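Local coordinates for GDSL-like Lipase/Acylhydrolase family protein (Neisseria meningitidis, PDB 4K7J), which probably removes O-acetyl groups from peptidoglycan, acting as a serine esterase of the SGNH (GDSL-like) hydrolase family, at residues Ile284-Cys298 and Phe323-Lys337. Residues are numbered along the deposited sequence; the frame is centred on the assembly and turned at random.
Sequences IIGAPESLKNTLGVC and FWSWQNAMGGICSMK
Ile284 and Ile285 run parallel to Phe323 and Trp324 as neighbouring strands, their axes 4.8 Å apart at 21°, joined by Trp324 N to Ile284 O (3.0 Å) and Gly286 N to Trp324 O (2.9 Å). Gly286 suits its place because the Phe323 ring lies against its bare CA, with CE1 3.7 Å away. Beyond the strands, Pro288 sets CB over one face of Trp326, 3.7 Å from the centroid of the five-membered ring and 11° off its normal, a CH-pi contact. Just past the strands, where the segments stay close, a water accepts from Gln327 N and donates to Ala287 O. Farther on, Glu289 reaches out with CG anti to its backbone N (179°), and its carboxylate gathers three backbone N-H groups. OE1 accepts from Ser335 N and, almost straight, from Met336 N (2.8 Å), while Cys334 N meets OE2 (2.9 Å) on its syn side, somewhat out of the carboxylate plane. A buried anion at the start of helix 336-341 is probably stabilised by the helix dipole, and Arg301 adds a salt bridge to OE2. Leu291 packs its CG on Met336 CG (3.7 Å), and the Cys298-Cys334 disulfide ties the loops covalently. The contact thus links the two strands of a beta-alpha-beta unit and the loops after them: helix 305-318 packs on Ile284 and Phe323, whereas strand 242-246 meets Ile285 and helix 354-373 meets Trp324, both also touching Trp326.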
loop_
_atom_site.group_PDB
_atom_site.type_symbol
_atom_site.label_atom_id
_atom_site.label_comp_id
_atom_site.label_asym_id
_atom_site.label_seq_id
_atom_site.Cartn_x
_atom_site.Cartn_y
_atom_site.Cartn_z
ATOM N N ILE A 284 -6.097 -8.498 -6.167
ATOM C CA ILE A 284 -6.019 -9.211 -4.895
ATOM C C ILE A 284 -4.827 -10.168 -4.899
ATOM O O ILE A 284 -4.717 -11.055 -5.761
ATOM C CB ILE A 284 -7.327 -9.962 -4.591
ATOM C CG1 ILE A 284 -8.420 -8.945 -4.239
ATOM C CG2 ILE A 284 -7.123 -10.967 -3.463
ATOM C CD1 ILE A 284 -9.795 -9.531 -4.049
ATOM N N ILE A 285 -3.922 -9.964 -3.949
ATOM C CA ILE A 285 -2.764 -10.830 -3.791
ATOM C C ILE A 285 -3.098 -11.975 -2.835
ATOM O O ILE A 285 -3.234 -11.769 -1.631
ATOM C CB ILE A 285 -1.550 -10.049 -3.283
ATOM C CG1 ILE A 285 -1.081 -9.072 -4.365
ATOM C CG2 ILE A 285 -0.413 -11.012 -2.932
ATOM C CD1 ILE A 285 0.284 -8.481 -4.105
ATOM N N GLY A 286 -3.268 -13.176 -3.384
ATOM C CA GLY A 286 -3.546 -14.340 -2.560
ATOM C C GLY A 286 -2.400 -14.571 -1.594
ATOM O O GLY A 286 -1.244 -14.351 -1.948
ATOM N N ALA A 287 -2.715 -14.990 -0.372
ATOM C CA ALA A 287 -1.694 -15.180 0.646
ATOM C C ALA A 287 -0.591 -16.156 0.192
ATOM O O ALA A 287 -0.877 -17.152 -0.486
ATOM C CB ALA A 287 -2.328 -15.654 1.934
ATOM N N PRO A 288 0.673 -15.866 0.559
ATOM C CA PRO A 288 1.753 -16.825 0.306
ATOM C C PRO A 288 1.584 -18.031 1.208
ATOM O O PRO A 288 0.798 -17.969 2.151
ATOM C CB PRO A 288 3.013 -16.052 0.723
ATOM C CG PRO A 288 2.529 -15.064 1.750
ATOM C CD PRO A 288 1.155 -14.660 1.264
ATOM N N GLU A 289 2.303 -19.115 0.944
ATOM C CA GLU A 289 2.312 -20.200 1.904
ATOM C C GLU A 289 3.005 -19.710 3.168
ATOM O O GLU A 289 4.045 -19.061 3.101
ATOM C CB GLU A 289 3.014 -21.455 1.370
ATOM C CG GLU A 289 3.040 -22.588 2.406
ATOM C CD GLU A 289 3.502 -23.932 1.848
ATOM O OE1 GLU A 289 4.704 -24.084 1.541
ATOM O OE2 GLU A 289 2.659 -24.843 1.732
ATOM N N SER A 290 2.402 -20.011 4.312
ATOM C CA SER A 290 3.010 -19.796 5.614
ATOM C C SER A 290 3.057 -21.144 6.295
ATOM O O SER A 290 2.337 -22.065 5.903
ATOM C CB SER A 290 2.164 -18.846 6.472
ATOM O OG SER A 290 2.146 -17.543 5.918
ATOM N N LEU A 291 3.901 -21.259 7.314
ATOM C CA LEU A 291 3.983 -22.476 8.105
ATOM C C LEU A 291 3.715 -22.167 9.564
ATOM O O LEU A 291 4.259 -21.208 10.107
ATOM C CB LEU A 291 5.363 -23.118 7.960
ATOM C CG LEU A 291 5.736 -23.419 6.508
ATOM C CD1 LEU A 291 7.126 -24.036 6.412
ATOM C CD2 LEU A 291 4.693 -24.332 5.875
ATOM N N LYS A 292 2.865 -22.984 10.179
ATOM C CA LYS A 292 2.600 -22.924 11.606
ATOM C C LYS A 292 3.819 -23.453 12.342
ATOM O O LYS A 292 4.098 -23.086 13.484
ATOM C CB LYS A 292 1.385 -23.786 11.938
ATOM C CG LYS A 292 0.902 -23.637 13.361
ATOM C CD LYS A 292 0.623 -22.172 13.654
ATOM C CE LYS A 292 0.167 -21.947 15.086
ATOM N NZ LYS A 292 -0.199 -20.520 15.300
ATOM N N ASN A 293 4.550 -24.329 11.669
ATOM C CA ASN A 293 5.772 -24.883 12.220
ATOM C C ASN A 293 6.624 -25.411 11.071
ATOM O O ASN A 293 6.100 -25.975 10.117
ATOM C CB ASN A 293 5.444 -25.966 13.249
ATOM C CG ASN A 293 5.946 -27.316 12.845
ATOM O OD1 ASN A 293 7.058 -27.696 13.197
ATOM N ND2 ASN A 293 5.135 -28.058 12.102
ATOM N N THR A 294 7.933 -25.199 11.151
ATOM C CA THR A 294 8.806 -25.421 10.000
ATOM C C THR A 294 9.406 -26.822 9.922
ATOM O O THR A 294 10.287 -27.075 9.103
ATOM C CB THR A 294 9.940 -24.374 9.961
ATOM O OG1 THR A 294 10.810 -24.551 11.088
ATOM C CG2 THR A 294 9.350 -22.975 10.003
ATOM N N LEU A 295 8.918 -27.732 10.759
ATOM C CA LEU A 295 9.484 -29.076 10.837
ATOM C C LEU A 295 9.064 -29.994 9.694
ATOM O O LEU A 295 7.888 -30.069 9.341
ATOM C CB LEU A 295 9.103 -29.742 12.161
ATOM C CG LEU A 295 9.839 -29.340 13.440
ATOM C CD1 LEU A 295 9.170 -29.987 14.644
ATOM C CD2 LEU A 295 11.310 -29.738 13.366
ATOM N N GLY A 296 10.044 -30.684 9.119
ATOM C CA GLY A 296 9.783 -31.868 8.323
ATOM C C GLY A 296 9.426 -31.708 6.863
ATOM O O GLY A 296 8.309 -32.037 6.464
ATOM N N VAL A 297 10.370 -31.207 6.069
ATOM C CA VAL A 297 10.256 -31.200 4.601
ATOM C C VAL A 297 9.149 -30.312 4.022
ATOM O O VAL A 297 9.375 -29.586 3.051
ATOM C CB VAL A 297 10.122 -32.639 4.028
ATOM C CG1 VAL A 297 9.675 -32.617 2.570
ATOM C CG2 VAL A 297 11.434 -33.394 4.177
ATOM N N CYS A 298 7.962 -30.362 4.621
ATOM C CA CYS A 298 6.794 -29.697 4.053
ATOM C C CYS A 298 6.055 -28.809 5.025
ATOM O O CYS A 298 6.101 -27.581 4.922
ATOM C CB CYS A 298 5.807 -30.740 3.549
ATOM S SG CYS A 298 5.866 -30.952 1.793
ATOM N N PHE A 323 -6.311 -11.364 -9.762
ATOM C CA PHE A 323 -5.846 -12.196 -8.657
ATOM C C PHE A 323 -4.442 -12.710 -8.973
ATOM O O PHE A 323 -4.213 -13.282 -10.033
ATOM C CB PHE A 323 -6.807 -13.368 -8.428
ATOM C CG PHE A 323 -6.405 -14.282 -7.301
ATOM C CD1 PHE A 323 -6.708 -13.962 -5.983
ATOM C CD2 PHE A 323 -5.735 -15.470 -7.559
ATOM C CE1 PHE A 323 -6.345 -14.794 -4.952
ATOM C CE2 PHE A 323 -5.370 -16.310 -6.527
ATOM C CZ PHE A 323 -5.673 -15.974 -5.224
ATOM N N TRP A 324 -3.497 -12.486 -8.061
ATOM C CA TRP A 324 -2.147 -12.988 -8.229
ATOM C C TRP A 324 -1.839 -13.966 -7.107
ATOM O O TRP A 324 -1.880 -13.607 -5.935
ATOM C CB TRP A 324 -1.152 -11.841 -8.209
ATOM C CG TRP A 324 0.228 -12.208 -8.632
ATOM C CD1 TRP A 324 0.664 -12.435 -9.904
ATOM C CD2 TRP A 324 1.379 -12.343 -7.785
ATOM N NE1 TRP A 324 2.004 -12.723 -9.901
ATOM C CE2 TRP A 324 2.469 -12.669 -8.613
ATOM C CE3 TRP A 324 1.590 -12.214 -6.408
ATOM C CZ2 TRP A 324 3.756 -12.873 -8.109
ATOM C CZ3 TRP A 324 2.864 -12.423 -5.909
ATOM C CH2 TRP A 324 3.931 -12.746 -6.760
ATOM N N SER A 325 -1.536 -15.208 -7.469
ATOM C CA SER A 325 -1.283 -16.233 -6.461
ATOM C C SER A 325 0.167 -16.252 -6.021
ATOM O O SER A 325 1.028 -16.843 -6.689
ATOM C CB SER A 325 -1.665 -17.627 -6.967
ATOM O OG SER A 325 -1.259 -18.601 -6.015
ATOM N N TRP A 326 0.428 -15.609 -4.891
ATOM C CA TRP A 326 1.755 -15.590 -4.297
ATOM C C TRP A 326 2.166 -17.016 -3.956
ATOM O O TRP A 326 3.325 -17.382 -4.115
ATOM C CB TRP A 326 1.736 -14.705 -3.047
ATOM C CG TRP A 326 3.065 -14.280 -2.526
ATOM C CD1 TRP A 326 4.285 -14.853 -2.781
ATOM C CD2 TRP A 326 3.318 -13.162 -1.661
ATOM N NE1 TRP A 326 5.276 -14.164 -2.112
ATOM C CE2 TRP A 326 4.708 -13.125 -1.418
ATOM C CE3 TRP A 326 2.501 -12.190 -1.069
ATOM C CZ2 TRP A 326 5.300 -12.154 -0.603
ATOM C CZ3 TRP A 326 3.089 -11.233 -0.249
ATOM C CH2 TRP A 326 4.474 -11.218 -0.030
ATOM N N GLN A 327 1.229 -17.843 -3.504
ATOM C CA GLN A 327 1.616 -19.235 -3.253
ATOM C C GLN A 327 2.095 -19.916 -4.534
ATOM O O GLN A 327 3.102 -20.618 -4.517
ATOM C CB GLN A 327 0.525 -20.061 -2.554
ATOM C CG GLN A 327 0.953 -21.527 -2.372
ATOM C CD GLN A 327 0.066 -22.319 -1.438
ATOM O OE1 GLN A 327 0.042 -22.082 -0.226
ATOM N NE2 GLN A 327 -0.654 -23.289 -1.995
ATOM N N ASN A 328 1.408 -19.694 -5.655
ATOM C CA ASN A 328 1.858 -20.322 -6.897
ATOM C C ASN A 328 3.155 -19.722 -7.398
ATOM O O ASN A 328 4.020 -20.444 -7.886
ATOM C CB ASN A 328 0.785 -20.326 -7.988
ATOM C CG ASN A 328 -0.270 -21.374 -7.744
ATOM O OD1 ASN A 328 -0.066 -22.300 -6.953
ATOM N ND2 ASN A 328 -1.411 -21.226 -8.399
ATOM N N ALA A 329 3.297 -18.407 -7.247
ATOM C CA ALA A 329 4.573 -17.749 -7.521
ATOM C C ALA A 329 5.729 -18.411 -6.780
ATOM O O ALA A 329 6.844 -18.450 -7.294
ATOM C CB ALA A 329 4.513 -16.268 -7.157
ATOM N N MET A 330 5.469 -18.915 -5.573
ATOM C CA MET A 330 6.521 -19.533 -4.766
ATOM C C MET A 330 6.861 -20.959 -5.202
ATOM O O MET A 330 7.868 -21.518 -4.769
ATOM C CB MET A 330 6.127 -19.565 -3.289
ATOM C CG MET A 330 6.208 -18.235 -2.567
ATOM S SD MET A 330 5.449 -18.410 -0.943
ATOM C CE MET A 330 6.624 -19.490 -0.128
ATOM N N GLY A 331 6.008 -21.552 -6.031
ATOM C CA GLY A 331 6.164 -22.950 -6.401
ATOM C C GLY A 331 5.004 -23.811 -5.954
ATOM O O GLY A 331 5.049 -25.029 -6.076
ATOM N N GLY A 332 3.955 -23.180 -5.430
ATOM C CA GLY A 332 2.765 -23.900 -5.009
ATOM C C GLY A 332 2.868 -24.405 -3.585
ATOM O O GLY A 332 3.700 -23.927 -2.817
ATOM N N ILE A 333 2.028 -25.380 -3.235
ATOM C CA ILE A 333 2.010 -25.931 -1.881
ATOM C C ILE A 333 3.361 -26.577 -1.577
ATOM O O ILE A 333 4.056 -27.019 -2.492
ATOM C CB ILE A 333 0.866 -26.956 -1.715
ATOM C CG1 ILE A 333 0.610 -27.275 -0.235
ATOM C CG2 ILE A 333 1.128 -28.210 -2.557
ATOM C CD1 ILE A 333 -0.514 -28.299 -0.011
ATOM N N CYS A 334 3.741 -26.590 -0.302
ATOM C CA CYS A 334 5.007 -27.177 0.131
ATOM C C CYS A 334 6.208 -26.464 -0.498
ATOM O O CYS A 334 7.160 -27.099 -0.957
ATOM C CB CYS A 334 5.039 -28.684 -0.180
ATOM S SG CYS A 334 6.499 -29.566 0.455
ATOM N N SER A 335 6.165 -25.138 -0.527
ATOM C CA SER A 335 7.280 -24.374 -1.088
ATOM C C SER A 335 7.980 -23.509 -0.039
ATOM O O SER A 335 9.142 -23.165 -0.204
ATOM C CB SER A 335 6.795 -23.493 -2.232
ATOM O OG SER A 335 5.838 -22.565 -1.751
ATOM N N MET A 336 7.279 -23.163 1.038
ATOM C CA MET A 336 7.844 -22.248 2.023
ATOM C C MET A 336 9.081 -22.809 2.715
ATOM O O MET A 336 10.043 -22.069 2.946
ATOM C CB MET A 336 6.801 -21.779 3.053
ATOM C CG MET A 336 7.387 -21.025 4.261
ATOM S SD MET A 336 8.334 -19.544 3.810
ATOM C CE MET A 336 7.111 -18.234 3.929
ATOM N N LYS A 337 9.074 -24.099 3.042
ATOM C CA LYS A 337 10.241 -24.665 3.719
ATOM C C LYS A 337 11.472 -24.590 2.818
ATOM O O LYS A 337 12.567 -24.280 3.274
ATOM C CB LYS A 337 10.006 -26.098 4.208
ATOM C CG LYS A 337 11.006 -26.527 5.293
ATOM C CD LYS A 337 11.564 -27.918 5.016
ATOM C CE LYS A 337 12.853 -28.209 5.801
ATOM N NZ LYS A 337 13.553 -29.461 5.319
HETATM O O HOH W 1 -1.636 -17.352 -3.046
HETATM O O HOH W 2 6.744 -25.792 2.934
#